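Side-chain contact in acyl carrier protein (Thermotoga maritima, PDB 1VKU), which probably carries the growing acyl chain on a phosphopantetheine arm during fatty acid biosynthesis: residues A[19-24]-A[61-66]. Sequence-based numbering, arbitrary orientation.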
ATOM      1  N   ILE A  19      -2.159   5.584  -4.203  1.00 27.72           N
ATOM      2  CA  ILE A  19      -3.431   5.437  -3.498  1.00 27.89           C
ATOM      3  C   ILE A  19      -4.457   4.778  -4.418  1.00 28.83           C
ATOM      4  O   ILE A  19      -5.236   3.921  -3.992  1.00 28.81           O
ATOM      5  CB  ILE A  19      -3.908   6.793  -2.923  1.00 28.80           C
ATOM      6  CG1 ILE A  19      -2.978   7.204  -1.789  1.00 22.58           C
ATOM      7  CG2 ILE A  19      -5.315   6.685  -2.402  1.00 25.84           C
ATOM      8  CD1 ILE A  19      -3.071   8.705  -1.391  1.00 31.49           C
ATOM      9  N   ALA A  20      -4.467   5.185  -5.686  1.00 28.99           N
ATOM     10  CA  ALA A  20      -5.419   4.619  -6.616  1.00 30.58           C
ATOM     11  C   ALA A  20      -5.155   3.133  -6.813  1.00 29.03           C
ATOM     12  O   ALA A  20      -6.099   2.368  -6.964  1.00 30.27           O
ATOM     13  CB  ALA A  20      -5.398   5.367  -7.973  1.00 30.82           C
ATOM     14  N   LYS A  21      -3.881   2.735  -6.838  1.00 27.43           N
ATOM     15  CA  LYS A  21      -3.516   1.337  -6.955  1.00 28.40           C
ATOM     16  C   LYS A  21      -3.946   0.551  -5.696  1.00 27.24           C
ATOM     17  O   LYS A  21      -4.541  -0.516  -5.795  1.00 27.48           O
ATOM     18  CB  LYS A  21      -1.994   1.195  -7.160  1.00 28.18           C
ATOM     19  CG  LYS A  21      -1.580  -0.188  -7.523  1.00 29.61           C
ATOM     20  CD  LYS A  21      -2.066  -0.448  -8.921  1.00 32.34           C
ATOM     21  CE  LYS A  21      -1.790  -1.826  -9.302  1.00 35.57           C
ATOM     22  NZ  LYS A  21      -2.414  -2.042 -10.582  1.00 33.84           N
ATOM     23  N   PHE A  22      -3.668   1.112  -4.523  1.00 24.96           N
ATOM     24  CA  PHE A  22      -4.165   0.555  -3.280  1.00 27.18           C
ATOM     25  C   PHE A  22      -5.691   0.307  -3.363  1.00 28.66           C
ATOM     26  O   PHE A  22      -6.143  -0.779  -3.075  1.00 29.41           O
ATOM     27  CB  PHE A  22      -3.832   1.498  -2.140  1.00 25.72           C
ATOM     28  CG  PHE A  22      -4.549   1.210  -0.860  1.00 26.90           C
ATOM     29  CD1 PHE A  22      -4.741  -0.090  -0.413  1.00 27.62           C
ATOM     30  CD2 PHE A  22      -5.008   2.255  -0.078  1.00 32.71           C
ATOM     31  CE1 PHE A  22      -5.403  -0.342   0.774  1.00 29.91           C
ATOM     32  CE2 PHE A  22      -5.669   2.010   1.119  1.00 30.88           C
ATOM     33  CZ  PHE A  22      -5.873   0.717   1.543  1.00 30.43           C
ATOM     34  N   VAL A  23      -6.471   1.299  -3.785  1.00 26.98           N
ATOM     35  CA  VAL A  23      -7.937   1.142  -3.873  1.00 27.47           C
ATOM     36  C   VAL A  23      -8.329   0.021  -4.853  1.00 26.42           C
ATOM     37  O   VAL A  23      -9.238  -0.774  -4.576  1.00 28.92           O
ATOM     38  CB  VAL A  23      -8.594   2.480  -4.196  1.00 27.70           C
ATOM     39  CG1 VAL A  23     -10.095   2.352  -4.499  1.00 25.24           C
ATOM     40  CG2 VAL A  23      -8.403   3.390  -3.025  1.00 29.49           C
ATOM     41  N   GLU A  24      -7.631  -0.058  -5.980  1.00 27.35           N
ATOM     42  CA  GLU A  24      -7.942  -1.037  -7.022  1.00 30.53           C
ATOM     43  C   GLU A  24      -7.646  -2.450  -6.552  1.00 27.48           C
ATOM     44  O   GLU A  24      -8.448  -3.373  -6.758  1.00 28.57           O
ATOM     45  CB  GLU A  24      -7.139  -0.714  -8.288  1.00 30.62           C
ATOM     46  CG  GLU A  24      -7.032  -1.822  -9.335  1.00 35.66           C
ATOM     47  CD  GLU A  24      -5.815  -1.641 -10.254  1.00 40.77           C
ATOM     48  OE1 GLU A  24      -5.416  -0.484 -10.552  1.00 44.17           O
ATOM     49  OE2 GLU A  24      -5.222  -2.667 -10.670  1.00 52.52           O
ATOM     50  N   GLU A  61       4.156  -5.864  -3.863  1.00 27.69           N
ATOM     51  CA  GLU A  61       5.432  -6.460  -4.227  1.00 23.46           C
ATOM     52  C   GLU A  61       5.410  -7.048  -5.640  1.00 26.96           C
ATOM     53  O   GLU A  61       6.357  -6.907  -6.419  1.00 27.92           O
ATOM     54  CB  GLU A  61       5.789  -7.548  -3.226  1.00 26.22           C
ATOM     55  CG  GLU A  61       6.191  -7.075  -1.842  1.00 27.49           C
ATOM     56  CD  GLU A  61       6.743  -8.201  -0.960  1.00 29.10           C
ATOM     57  OE1 GLU A  61       6.166  -9.308  -0.918  1.00 43.86           O
ATOM     58  OE2 GLU A  61       7.766  -7.975  -0.294  1.00 34.34           O
ATOM     59  N   ASP A  62       4.344  -7.761  -5.955  1.00 26.99           N
ATOM     60  CA  ASP A  62       4.260  -8.459  -7.216  1.00 27.33           C
ATOM     61  C   ASP A  62       4.008  -7.454  -8.329  1.00 29.99           C
ATOM     62  O   ASP A  62       4.589  -7.585  -9.412  1.00 29.40           O
ATOM     63  CB  ASP A  62       3.130  -9.472  -7.168  1.00 28.29           C
ATOM     64  CG  ASP A  62       3.091 -10.368  -8.393  1.00 25.92           C
ATOM     65  OD1 ASP A  62       4.164 -10.851  -8.820  1.00 26.52           O
ATOM     66  OD2 ASP A  62       2.024 -10.663  -8.974  1.00 26.55           O
ATOM     67  N   GLU A  63       3.161  -6.448  -8.052  1.00 25.81           N
ATOM     68  CA  GLU A  63       2.792  -5.453  -9.046  1.00 29.71           C
ATOM     69  C   GLU A  63       3.991  -4.627  -9.426  1.00 28.98           C
ATOM     70  O   GLU A  63       4.104  -4.193 -10.565  1.00 29.41           O
ATOM     71  CB  GLU A  63       1.738  -4.477  -8.511  1.00 28.33           C
ATOM     72  CG  GLU A  63       0.305  -4.948  -8.624  1.00 47.93           C
ATOM     73  CD  GLU A  63      -0.150  -5.120 -10.059  1.00 57.60           C
ATOM     74  OE1 GLU A  63       0.034  -4.187 -10.866  1.00 55.84           O
ATOM     75  OE2 GLU A  63      -0.694  -6.201 -10.368  1.00 68.45           O
ATOM     76  N   PHE A  64       4.864  -4.352  -8.462  1.00 28.21           N
ATOM     77  CA  PHE A  64       5.936  -3.398  -8.704  1.00 26.59           C
ATOM     78  C   PHE A  64       7.303  -4.048  -8.721  1.00 27.63           C
ATOM     79  O   PHE A  64       8.302  -3.353  -8.809  1.00 28.20           O
ATOM     80  CB  PHE A  64       5.875  -2.256  -7.694  1.00 25.74           C
ATOM     81  CG  PHE A  64       4.674  -1.368  -7.880  1.00 29.20           C
ATOM     82  CD1 PHE A  64       4.604  -0.481  -8.948  1.00 28.79           C
ATOM     83  CD2 PHE A  64       3.603  -1.447  -7.019  1.00 29.60           C
ATOM     84  CE1 PHE A  64       3.466   0.332  -9.137  1.00 36.23           C
ATOM     85  CE2 PHE A  64       2.453  -0.632  -7.207  1.00 31.57           C
ATOM     86  CZ  PHE A  64       2.403   0.253  -8.275  1.00 29.18           C
ATOM     87  N   ALA A  65       7.340  -5.378  -8.661  1.00 29.88           N
ATOM     88  CA  ALA A  65       8.601  -6.124  -8.621  1.00 29.45           C
ATOM     89  C   ALA A  65       9.504  -5.589  -7.502  1.00 31.27           C
ATOM     90  O   ALA A  65      10.659  -5.246  -7.744  1.00 30.14           O
ATOM     91  CB  ALA A  65       9.297  -6.060  -9.975  1.00 30.81           C
ATOM     92  N   LEU A  66       8.935  -5.490  -6.294  1.00 30.46           N
ATOM     93  CA  LEU A  66       9.605  -4.980  -5.091  1.00 30.88           C
ATOM     94  C   LEU A  66       9.739  -6.104  -4.093  1.00 32.18           C
ATOM     95  O   LEU A  66       9.126  -7.146  -4.244  1.00 32.47           O
ATOM     96  CB  LEU A  66       8.759  -3.896  -4.402  1.00 28.01           C
ATOM     97  CG  LEU A  66       8.368  -2.715  -5.246  1.00 24.21           C
ATOM     98  CD1 LEU A  66       7.616  -1.696  -4.413  1.00 30.33           C
ATOM     99  CD2 LEU A  66       9.619  -2.099  -5.803  1.00 36.39           C
TER
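Lys21, on helix 14-28, bridges to Glu63 near the C-terminal end of helix 50-64. Its NZ donates a weak hydrogen bond to Glu63 OE1 at 3.3 Å, which is also a salt bridge. The shorter bond is to the lysine's own helix. Lys21 NZ donates a hydrogen bond of 2.9 Å to Glu24 OE2, one turn further on, again as part of a salt bridge. It reaches that oxygen from above the carboxylate plane, 37° out of it. The ammonium group thus has an acceptor on each helix. The lysine side chain lies across that of Glu63, and carbon takes part: Lys21 CE lies 3.8 Å from Glu63 CG. Lys21 CG, anti to the backbone N (chi1 -170°), sits 4.1 Å from both CE2 and CZ of the Phe64 ring. The turn at chi2 (70°) then sends CD, CE and NZ toward the carboxylates. Lys21 and Phe64 lie alongside, pointing opposite ways. Lys21 also touches Phe60 of helix 50-64, while the neighbouring Phe22 is buried against Leu56 and Phe60. The salt-bridge network lies at the surface of the carrier-protein helical bundle, beside this buried ring. Glu24 OE2 and Glu63 OE1 are 5.5 Å apart. The lysine charge probably offsets their mutual repulsion, consistent with a modest electrostatic link between the helices, tighter within helix 14-28 than across to helix 50-64.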